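Local coordinates for protein pumilio homology domain family member 4 (Saccharomyces cerevisiae, PDB 3BWT) that binds single-stranded mRNA through its Pumilio repeat domain, is not essential for haploid growth and may affect diploid formation, at residues L288-A291 against L292-H296; K227-H230 against L231-R235; H242-G245 against S246-I249. One frame throughout, in Å; residues are numbered along the deposited sequence.

Interaction 1: L288-A291 against L292-H296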
ATOM      1  N   LEU A 288      -0.042  16.848 -21.358  1.00 24.03           N
ATOM      2  CA  LEU A 288       0.592  17.636 -22.397  1.00 28.47           C
ATOM      3  C   LEU A 288       1.742  18.433 -21.806  1.00 25.62           C
ATOM      4  O   LEU A 288       2.804  18.548 -22.414  1.00 26.54           O
ATOM      5  CB  LEU A 288      -0.418  18.593 -23.039  1.00 25.20           C
ATOM      6  CG  LEU A 288       0.171  19.405 -24.193  1.00 24.43           C
ATOM      7  CD1 LEU A 288       1.000  18.488 -25.086  1.00 23.62           C
ATOM      8  CD2 LEU A 288      -0.913  20.124 -24.989  1.00 23.10           C
ATOM      9  N   GLN A 289       1.513  18.991 -20.622  1.00 21.26           N
ATOM     10  CA  GLN A 289       2.518  19.809 -19.967  1.00 21.90           C
ATOM     11  C   GLN A 289       3.681  18.947 -19.519  1.00 25.01           C
ATOM     12  O   GLN A 289       4.829  19.378 -19.526  1.00 27.51           O
ATOM     13  CB  GLN A 289       1.930  20.545 -18.772  1.00 22.47           C
ATOM     14  CG  GLN A 289       2.921  21.469 -18.098  1.00 23.73           C
ATOM     15  CD  GLN A 289       2.307  22.240 -16.955  1.00 26.98           C
ATOM     16  OE1 GLN A 289       1.127  22.073 -16.645  1.00 31.59           O
ATOM     17  NE2 GLN A 289       3.104  23.085 -16.309  1.00 22.93           N
ATOM     18  N   THR A 290       3.375  17.720 -19.121  1.00 25.58           N
ATOM     19  CA  THR A 290       4.419  16.776 -18.780  1.00 24.95           C
ATOM     20  C   THR A 290       5.249  16.468 -20.016  1.00 25.78           C
ATOM     21  O   THR A 290       6.474  16.418 -19.943  1.00 25.81           O
ATOM     22  CB  THR A 290       3.847  15.484 -18.206  1.00 19.31           C
ATOM     23  OG1 THR A 290       3.418  15.730 -16.867  1.00 28.50           O
ATOM     24  CG2 THR A 290       4.907  14.405 -18.181  1.00 20.21           C
ATOM     25  N   ALA A 291       4.571  16.281 -21.145  1.00 22.89           N
ATOM     26  CA  ALA A 291       5.226  15.918 -22.397  1.00 27.36           C
ATOM     27  C   ALA A 291       6.244  16.970 -22.805  1.00 25.42           C
ATOM     28  O   ALA A 291       7.368  16.647 -23.181  1.00 24.26           O
ATOM     29  CB  ALA A 291       4.196  15.733 -23.493  1.00 27.58           C
ATOM     30  N   LEU A 292       5.838  18.229 -22.722  1.00 22.88           N
ATOM     31  CA  LEU A 292       6.725  19.349 -23.008  1.00 24.86           C
ATOM     32  C   LEU A 292       7.873  19.426 -22.011  1.00 25.00           C
ATOM     33  O   LEU A 292       9.008  19.679 -22.391  1.00 29.05           O
ATOM     34  CB  LEU A 292       5.945  20.669 -22.990  1.00 24.84           C
ATOM     35  CG  LEU A 292       4.977  20.904 -24.149  1.00 23.52           C
ATOM     36  CD1 LEU A 292       3.846  21.847 -23.739  1.00 27.72           C
ATOM     37  CD2 LEU A 292       5.719  21.425 -25.362  1.00 21.87           C
ATOM     38  N   ASP A 293       7.572  19.225 -20.730  1.00 26.60           N
ATOM     39  CA  ASP A 293       8.574  19.345 -19.683  1.00 22.24           C
ATOM     40  C   ASP A 293       9.650  18.285 -19.864  1.00 29.03           C
ATOM     41  O   ASP A 293      10.840  18.600 -19.904  1.00 32.48           O
ATOM     42  CB  ASP A 293       7.928  19.229 -18.301  1.00 34.60           C
ATOM     43  CG  ASP A 293       8.951  19.257 -17.164  1.00 46.96           C
ATOM     44  OD1 ASP A 293       9.792  20.178 -17.129  1.00 35.93           O
ATOM     45  OD2 ASP A 293       8.904  18.354 -16.298  1.00 53.48           O
ATOM     46  N   ILE A 294       9.228  17.030 -19.986  1.00 26.10           N
ATOM     47  CA  ILE A 294      10.163  15.935 -20.219  1.00 26.24           C
ATOM     48  C   ILE A 294      10.968  16.156 -21.499  1.00 27.66           C
ATOM     49  O   ILE A 294      12.196  16.139 -21.469  1.00 31.17           O
ATOM     50  CB  ILE A 294       9.453  14.560 -20.286  1.00 25.40           C
ATOM     51  CG1 ILE A 294       8.834  14.214 -18.936  1.00 27.73           C
ATOM     52  CG2 ILE A 294      10.432  13.466 -20.710  1.00 26.87           C
ATOM     53  CD1 ILE A 294       9.812  14.291 -17.783  1.00 25.41           C
ATOM     54  N   SER A 295      10.275  16.374 -22.614  1.00 24.77           N
ATOM     55  CA  SER A 295      10.939  16.504 -23.909  1.00 27.56           C
ATOM     56  C   SER A 295      11.963  17.643 -23.941  1.00 33.96           C
ATOM     57  O   SER A 295      13.026  17.503 -24.554  1.00 33.91           O
ATOM     58  CB  SER A 295       9.922  16.647 -25.044  1.00 24.66           C
ATOM     59  OG  SER A 295       9.237  17.883 -24.964  1.00 29.50           O
ATOM     60  N   HIS A 296      11.654  18.757 -23.278  1.00 27.66           N
ATOM     61  CA  HIS A 296      12.611  19.856 -23.157  1.00 30.66           C
ATOM     62  C   HIS A 296      13.901  19.421 -22.474  1.00 35.87           C
ATOM     63  O   HIS A 296      14.983  19.909 -22.794  1.00 37.66           O
ATOM     64  CB  HIS A 296      12.019  21.017 -22.365  1.00 34.36           C
ATOM     65  CG  HIS A 296      13.005  22.105 -22.068  1.00 43.82           C
ATOM     66  ND1 HIS A 296      13.515  22.936 -23.043  1.00 41.18           N
ATOM     67  CD2 HIS A 296      13.572  22.502 -20.903  1.00 45.10           C
ATOM     68  CE1 HIS A 296      14.353  23.797 -22.494  1.00 44.30           C
ATOM     69  NE2 HIS A 296      14.405  23.556 -21.197  1.00 55.78           N
TER
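Leu288 and Leu292, one helical turn apart, meet loosely through their branches: CG of Leu288 lies 4.4 Å from CD1 of Leu292. Ile327 of helix 322-328 touches both leucines, and Leu306 of helix 300-310 packs on Leu292. Closer packing is found round the helix at Thr290 and Ile294, whose side chains run side by side in the same direction, with Thr290 CG2 4.0 Å from Ile294 CG1. With CG1 anti to its own carbonyl carbon (chi1 -65°), Ile294 lays that branch back along the preceding turn, 3.4 Å from Thr290 O. The stretch belongs to helix 284-298 of Pumilio repeat 8, and regular i to i+4 bonds run through it. The bond from Ile294 N to Thr290 O, at 2.8 Å, is nearly straight, with an N-H...O angle of 175°. Ala291 O receives Ser295 N at 3.0 Å and also has the hydroxyl of Ser295 close by. Ser295 OG, turned between the backbone N and carbonyl carbon, is 2.9 Å from Ala291 O and 3.1 Å from Leu292 O, and its single proton could go to either. The more open flank carries Gln289 and Asp293, both partly exposed, with Met330 resting on them; there the turn is joined by the backbone bond from Asp293 N to Gln289 O, the side-chain ends do not meet across it, and the Asp293 carboxylate makes a long, weak ion pair with Lys297.

Interaction 2: K227-H230 against L231-R235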
ATOM      1  N   LYS A 227       6.479  -4.311 -21.074  1.00 25.34           N
ATOM      2  CA  LYS A 227       5.272  -5.017 -21.499  1.00 29.17           C
ATOM      3  C   LYS A 227       4.003  -4.158 -21.336  1.00 27.02           C
ATOM      4  O   LYS A 227       3.090  -4.213 -22.166  1.00 24.60           O
ATOM      5  CB  LYS A 227       5.152  -6.353 -20.770  1.00 25.14           C
ATOM      6  CG  LYS A 227       6.238  -7.355 -21.158  1.00 24.20           C
ATOM      7  CD  LYS A 227       6.065  -8.680 -20.412  1.00 31.69           C
ATOM      8  CE  LYS A 227       7.149  -9.699 -20.771  1.00 22.79           C
ATOM      9  NZ  LYS A 227       7.003 -10.982 -20.050  1.00 20.53           N
ATOM     10  N   ILE A 228       3.966  -3.350 -20.277  1.00 24.13           N
ATOM     11  CA  ILE A 228       2.873  -2.410 -20.060  1.00 22.12           C
ATOM     12  C   ILE A 228       2.861  -1.353 -21.152  1.00 28.33           C
ATOM     13  O   ILE A 228       1.836  -1.119 -21.793  1.00 29.54           O
ATOM     14  CB  ILE A 228       3.003  -1.682 -18.713  1.00 21.36           C
ATOM     15  CG1 ILE A 228       2.820  -2.652 -17.547  1.00 19.02           C
ATOM     16  CG2 ILE A 228       1.994  -0.552 -18.621  1.00 18.55           C
ATOM     17  CD1 ILE A 228       3.200  -2.049 -16.229  1.00 17.99           C
ATOM     18  N   VAL A 229       4.002  -0.702 -21.351  1.00 26.88           N
ATOM     19  CA  VAL A 229       4.103   0.327 -22.371  1.00 27.40           C
ATOM     20  C   VAL A 229       3.625  -0.209 -23.712  1.00 28.21           C
ATOM     21  O   VAL A 229       2.834   0.437 -24.403  1.00 36.16           O
ATOM     22  CB  VAL A 229       5.527   0.862 -22.500  1.00 26.11           C
ATOM     23  CG1 VAL A 229       5.616   1.846 -23.651  1.00 22.62           C
ATOM     24  CG2 VAL A 229       5.940   1.534 -21.203  1.00 32.84           C
ATOM     25  N   HIS A 230       4.085  -1.403 -24.061  1.00 23.88           N
ATOM     26  CA  HIS A 230       3.668  -2.037 -25.304  1.00 24.13           C
ATOM     27  C   HIS A 230       2.148  -2.161 -25.450  1.00 25.22           C
ATOM     28  O   HIS A 230       1.617  -2.064 -26.551  1.00 26.30           O
ATOM     29  CB  HIS A 230       4.322  -3.410 -25.461  1.00 24.83           C
ATOM     30  CG  HIS A 230       3.855  -4.155 -26.673  1.00 36.25           C
ATOM     31  ND1 HIS A 230       4.293  -3.855 -27.946  1.00 32.18           N
ATOM     32  CD2 HIS A 230       2.972  -5.173 -26.808  1.00 40.19           C
ATOM     33  CE1 HIS A 230       3.702  -4.657 -28.812  1.00 31.85           C
ATOM     34  NE2 HIS A 230       2.896  -5.466 -28.148  1.00 36.38           N
ATOM     35  N   LEU A 231       1.448  -2.386 -24.344  1.00 30.96           N
ATOM     36  CA  LEU A 231      -0.006  -2.576 -24.394  1.00 29.85           C
ATOM     37  C   LEU A 231      -0.790  -1.267 -24.400  1.00 27.71           C
ATOM     38  O   LEU A 231      -1.847  -1.183 -25.018  1.00 41.51           O
ATOM     39  CB  LEU A 231      -0.484  -3.468 -23.241  1.00 28.27           C
ATOM     40  CG  LEU A 231      -0.183  -4.962 -23.369  1.00 27.72           C
ATOM     41  CD1 LEU A 231      -0.311  -5.689 -22.037  1.00 24.03           C
ATOM     42  CD2 LEU A 231      -1.092  -5.582 -24.404  1.00 31.39           C
ATOM     43  N   LEU A 232      -0.269  -0.244 -23.728  1.00 27.75           N
ATOM     44  CA  LEU A 232      -1.012   1.006 -23.568  1.00 32.01           C
ATOM     45  C   LEU A 232      -0.632   2.101 -24.560  1.00 27.91           C
ATOM     46  O   LEU A 232      -1.417   3.018 -24.797  1.00 25.16           O
ATOM     47  CB  LEU A 232      -0.851   1.553 -22.151  1.00 25.67           C
ATOM     48  CG  LEU A 232      -1.060   0.626 -20.963  1.00 21.77           C
ATOM     49  CD1 LEU A 232      -0.861   1.428 -19.696  1.00 22.35           C
ATOM     50  CD2 LEU A 232      -2.433  -0.012 -20.992  1.00 19.76           C
ATOM     51  N   LYS A 233       0.574   2.027 -25.113  1.00 31.50           N
ATOM     52  CA  LYS A 233       1.035   3.057 -26.045  1.00 33.00           C
ATOM     53  C   LYS A 233       0.037   3.319 -27.179  1.00 32.51           C
ATOM     54  O   LYS A 233      -0.239   4.469 -27.504  1.00 33.13           O
ATOM     55  CB  LYS A 233       2.423   2.727 -26.605  1.00 27.52           C
ATOM     56  CG  LYS A 233       3.037   3.858 -27.417  1.00 34.99           C
ATOM     57  CD  LYS A 233       4.564   3.763 -27.470  1.00 41.93           C
ATOM     58  CE  LYS A 233       5.044   2.527 -28.230  1.00 37.54           C
ATOM     59  NZ  LYS A 233       5.051   2.730 -29.708  1.00 32.83           N
ATOM     60  N   PRO A 234      -0.509   2.251 -27.783  1.00 31.69           N
ATOM     61  CA  PRO A 234      -1.473   2.402 -28.880  1.00 25.82           C
ATOM     62  C   PRO A 234      -2.737   3.180 -28.506  1.00 34.06           C
ATOM     63  O   PRO A 234      -3.613   3.387 -29.351  1.00 33.55           O
ATOM     64  CB  PRO A 234      -1.828   0.955 -29.220  1.00 24.62           C
ATOM     65  CG  PRO A 234      -0.608   0.188 -28.854  1.00 32.76           C
ATOM     66  CD  PRO A 234      -0.093   0.846 -27.614  1.00 34.46           C
ATOM     67  N   ARG A 235      -2.837   3.608 -27.255  1.00 29.71           N
ATOM     68  CA  ARG A 235      -4.025   4.311 -26.800  1.00 26.38           C
ATOM     69  C   ARG A 235      -3.601   5.570 -26.070  1.00 27.17           C
ATOM     70  O   ARG A 235      -4.368   6.145 -25.291  1.00 28.74           O
ATOM     71  CB  ARG A 235      -4.874   3.408 -25.900  1.00 29.88           C
ATOM     72  CG  ARG A 235      -4.990   1.975 -26.422  1.00 29.98           C
ATOM     73  CD  ARG A 235      -6.296   1.292 -26.025  1.00 30.53           C
ATOM     74  NE  ARG A 235      -6.230   0.656 -24.714  1.00 44.33           N
ATOM     75  CZ  ARG A 235      -7.068   0.918 -23.717  1.00 51.42           C
ATOM     76  NH1 ARG A 235      -8.053   1.795 -23.887  1.00 34.11           N
ATOM     77  NH2 ARG A 235      -6.930   0.292 -22.553  1.00 48.33           N
TER
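The imidazole of His230 stands obliquely to the backbone nitrogen of Leu231, with His230 CG 3.8 Å from Leu231 N. The puckered pyrrolidine ring of Pro234 sets its CD 3.5 Å from His230 O. Another flat group, the peptide carbonyl of Ile228, is gripped from two directions: Leu232 N approaches almost end-on to its oxygen, at 3.0 Å, whereas Leu231 N comes from above the carbonyl plane, 60° out of it, at 2.9 Å. Beside this carbonyl the side chains of Ile228 and Leu232 run alongside each other. CG2 of Ile228, placed anti to the backbone N, reaches to 3.6 Å from Leu232 CD1, and both residues are buried against neighbouring helices, Ile228 on helix 205-219 and Leu232 on Val196 and Val248. Here helix 224-232 runs out into a short 3-10 segment, at the boundary between Pumilio repeats 6 and 7. Val229 O still takes Lys233 N in its carbonyl plane, at 2.9 Å. The next position is a proline, whose nitrogen carries no hydrogen, and this implies that the i to i+4 pattern stops at His230 O, which faces a CH2 group in place of an N-H donor.

Interaction 3: H242-G245 against S246-I249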
ATOM      1  N   HIS A 242      -8.200  10.529 -19.869  1.00 23.94           N
ATOM      2  CA  HIS A 242      -8.960   9.727 -18.925  1.00 19.39           C
ATOM      3  C   HIS A 242      -8.546  10.067 -17.501  1.00 19.86           C
ATOM      4  O   HIS A 242      -7.357  10.168 -17.200  1.00 19.00           O
ATOM      5  CB  HIS A 242      -8.724   8.249 -19.205  1.00 19.06           C
ATOM      6  CG  HIS A 242      -9.677   7.347 -18.492  1.00 27.83           C
ATOM      7  ND1 HIS A 242      -9.468   6.916 -17.199  1.00 26.39           N
ATOM      8  CD2 HIS A 242     -10.852   6.802 -18.888  1.00 20.56           C
ATOM      9  CE1 HIS A 242     -10.475   6.145 -16.829  1.00 24.23           C
ATOM     10  NE2 HIS A 242     -11.329   6.061 -17.835  1.00 25.29           N
ATOM     11  N   LYS A 243      -9.533  10.260 -16.633  1.00 22.53           N
ATOM     12  CA  LYS A 243      -9.301  10.605 -15.226  1.00 21.87           C
ATOM     13  C   LYS A 243      -8.176   9.789 -14.577  1.00 22.16           C
ATOM     14  O   LYS A 243      -7.337  10.322 -13.842  1.00 21.01           O
ATOM     15  CB  LYS A 243     -10.577  10.386 -14.403  1.00 22.92           C
ATOM     16  CG  LYS A 243     -11.742  11.318 -14.717  1.00 47.52           C
ATOM     17  CD  LYS A 243     -12.952  11.028 -13.836  1.00 51.98           C
ATOM     18  CE  LYS A 243     -14.114  11.961 -14.175  1.00 42.84           C
ATOM     19  NZ  LYS A 243     -15.312  11.677 -13.324  1.00 55.52           N
ATOM     20  N   PHE A 244      -8.178   8.487 -14.837  1.00 19.98           N
ATOM     21  CA  PHE A 244      -7.248   7.585 -14.177  1.00 19.61           C
ATOM     22  C   PHE A 244      -6.192   7.028 -15.109  1.00 19.18           C
ATOM     23  O   PHE A 244      -5.044   6.873 -14.716  1.00 19.97           O
ATOM     24  CB  PHE A 244      -8.019   6.469 -13.475  1.00 19.20           C
ATOM     25  CG  PHE A 244      -9.040   6.984 -12.520  1.00 18.07           C
ATOM     26  CD1 PHE A 244      -8.685   7.919 -11.558  1.00 17.83           C
ATOM     27  CD2 PHE A 244     -10.354   6.573 -12.598  1.00 18.83           C
ATOM     28  CE1 PHE A 244      -9.613   8.423 -10.685  1.00 17.01           C
ATOM     29  CE2 PHE A 244     -11.290   7.066 -11.714  1.00 17.78           C
ATOM     30  CZ  PHE A 244     -10.915   7.997 -10.759  1.00 17.56           C
ATOM     31  N   GLY A 245      -6.580   6.744 -16.346  1.00 20.51           N
ATOM     32  CA  GLY A 245      -5.632   6.297 -17.350  1.00 20.75           C
ATOM     33  C   GLY A 245      -4.474   7.260 -17.517  1.00 20.69           C
ATOM     34  O   GLY A 245      -3.340   6.839 -17.744  1.00 22.24           O
ATOM     35  N   SER A 246      -4.762   8.554 -17.396  1.00 19.66           N
ATOM     36  CA  SER A 246      -3.752   9.593 -17.566  1.00 22.46           C
ATOM     37  C   SER A 246      -2.660   9.533 -16.491  1.00 20.77           C
ATOM     38  O   SER A 246      -1.556  10.047 -16.682  1.00 22.08           O
ATOM     39  CB  SER A 246      -4.405  10.987 -17.581  1.00 23.46           C
ATOM     40  OG  SER A 246      -4.820  11.382 -16.279  1.00 23.09           O
ATOM     41  N   ASN A 247      -2.978   8.923 -15.353  1.00 21.73           N
ATOM     42  CA  ASN A 247      -2.000   8.762 -14.278  1.00 20.00           C
ATOM     43  C   ASN A 247      -0.886   7.854 -14.733  1.00 18.47           C
ATOM     44  O   ASN A 247       0.273   8.073 -14.425  1.00 19.61           O
ATOM     45  CB  ASN A 247      -2.646   8.146 -13.044  1.00 19.20           C
ATOM     46  CG  ASN A 247      -3.617   9.077 -12.364  1.00 20.99           C
ATOM     47  OD1 ASN A 247      -4.433   8.633 -11.566  1.00 23.77           O
ATOM     48  ND2 ASN A 247      -3.539  10.374 -12.676  1.00 26.33           N
ATOM     49  N   VAL A 248      -1.266   6.818 -15.465  1.00 18.92           N
ATOM     50  CA  VAL A 248      -0.321   5.865 -16.009  1.00 20.23           C
ATOM     51  C   VAL A 248       0.484   6.489 -17.150  1.00 20.52           C
ATOM     52  O   VAL A 248       1.702   6.354 -17.204  1.00 20.35           O
ATOM     53  CB  VAL A 248      -1.036   4.583 -16.490  1.00 19.02           C
ATOM     54  CG1 VAL A 248      -0.033   3.611 -17.081  1.00 18.76           C
ATOM     55  CG2 VAL A 248      -1.779   3.928 -15.337  1.00 17.98           C
ATOM     56  N   ILE A 249      -0.186   7.180 -18.062  1.00 21.55           N
ATOM     57  CA  ILE A 249       0.537   7.804 -19.161  1.00 21.74           C
ATOM     58  C   ILE A 249       1.639   8.720 -18.620  1.00 22.57           C
ATOM     59  O   ILE A 249       2.795   8.618 -19.040  1.00 23.83           O
ATOM     60  CB  ILE A 249      -0.396   8.567 -20.113  1.00 19.85           C
ATOM     61  CG1 ILE A 249      -1.398   7.607 -20.757  1.00 18.45           C
ATOM     62  CG2 ILE A 249       0.410   9.247 -21.186  1.00 19.77           C
ATOM     63  CD1 ILE A 249      -0.800   6.710 -21.809  1.00 17.71           C
TER
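Ser246 and His242 meet where the loop after helix 236-240 turns into helix 245-253, and the arrangement is a helix N-terminal cap made by a histidine. The ring nitrogen ND1 of His242 accepts two backbone hydrogens of the turn leading into the helix, from Gly245 N at 3.0 Å, almost straight at 175°, and from Phe244 N at 3.1 Å. Both donors are somewhat tilted from the imidazole plane, and Phe244 CA sits at the edge of the ring. Two bonds on one nitrogen would hold the rotation of the ring and are consistent with an unprotonated ND1. In PUF proteins the second helix of each repeat characteristically lines the concave, RNA-binding surface; helix 245-253 is that helix in Pumilio repeat 7, and the cap lies at its start.

The side chain of Ser246 folds back over the same turn. Ser246 CB lies 3.1 Å from His242 O, the oxygen that also accepts Ser246 N. From there Ser246 OG, held between the backbone N and the carbonyl carbon (chi1 74°), comes within 3.0 Å of His242 O, a weak bond that is not settled because the proton has another acceptor in range.

Phe244 has CB of Lys243 over the centre of one ring face, 4.0 Å above it, and the amide end of Asn247 borders its edge near the ring plane. Replacing Asn247 by alanine would remove that amide and is likely to leave the edge of the Phe244 ring without that neighbour, a gap between loop and helix. CB of Asn247 itself rests 3.2 Å from Phe244 O, which accepts Asn247 N from above the carbonyl plane. One residue on, Gly245 O takes Ile249 N in its carbonyl plane, at 3.2 Å.

From the N terminus, interaction 2 comes first, then interaction 3, then interaction 1. They follow in series, without nesting or crossing, and because each joins adjoining segments, each closes just a helical turn or the turn leading into a helix. Residues 227-235 span the boundary between repeats 6 and 7, residues 242-249 carry the loop into helix 245-253 of repeat 7, and residues 288-296 lie in repeat 8. Interactions 2 and 3 touch directly, Leu232 CD1 standing 3.5 Å from Val248 CG1. Interactions 1 and 3 come no nearer than about 6 Å between closest atoms, yet Val287 of helix 284-298 packs on Ser246 and Ile249, tying the last two repeats together.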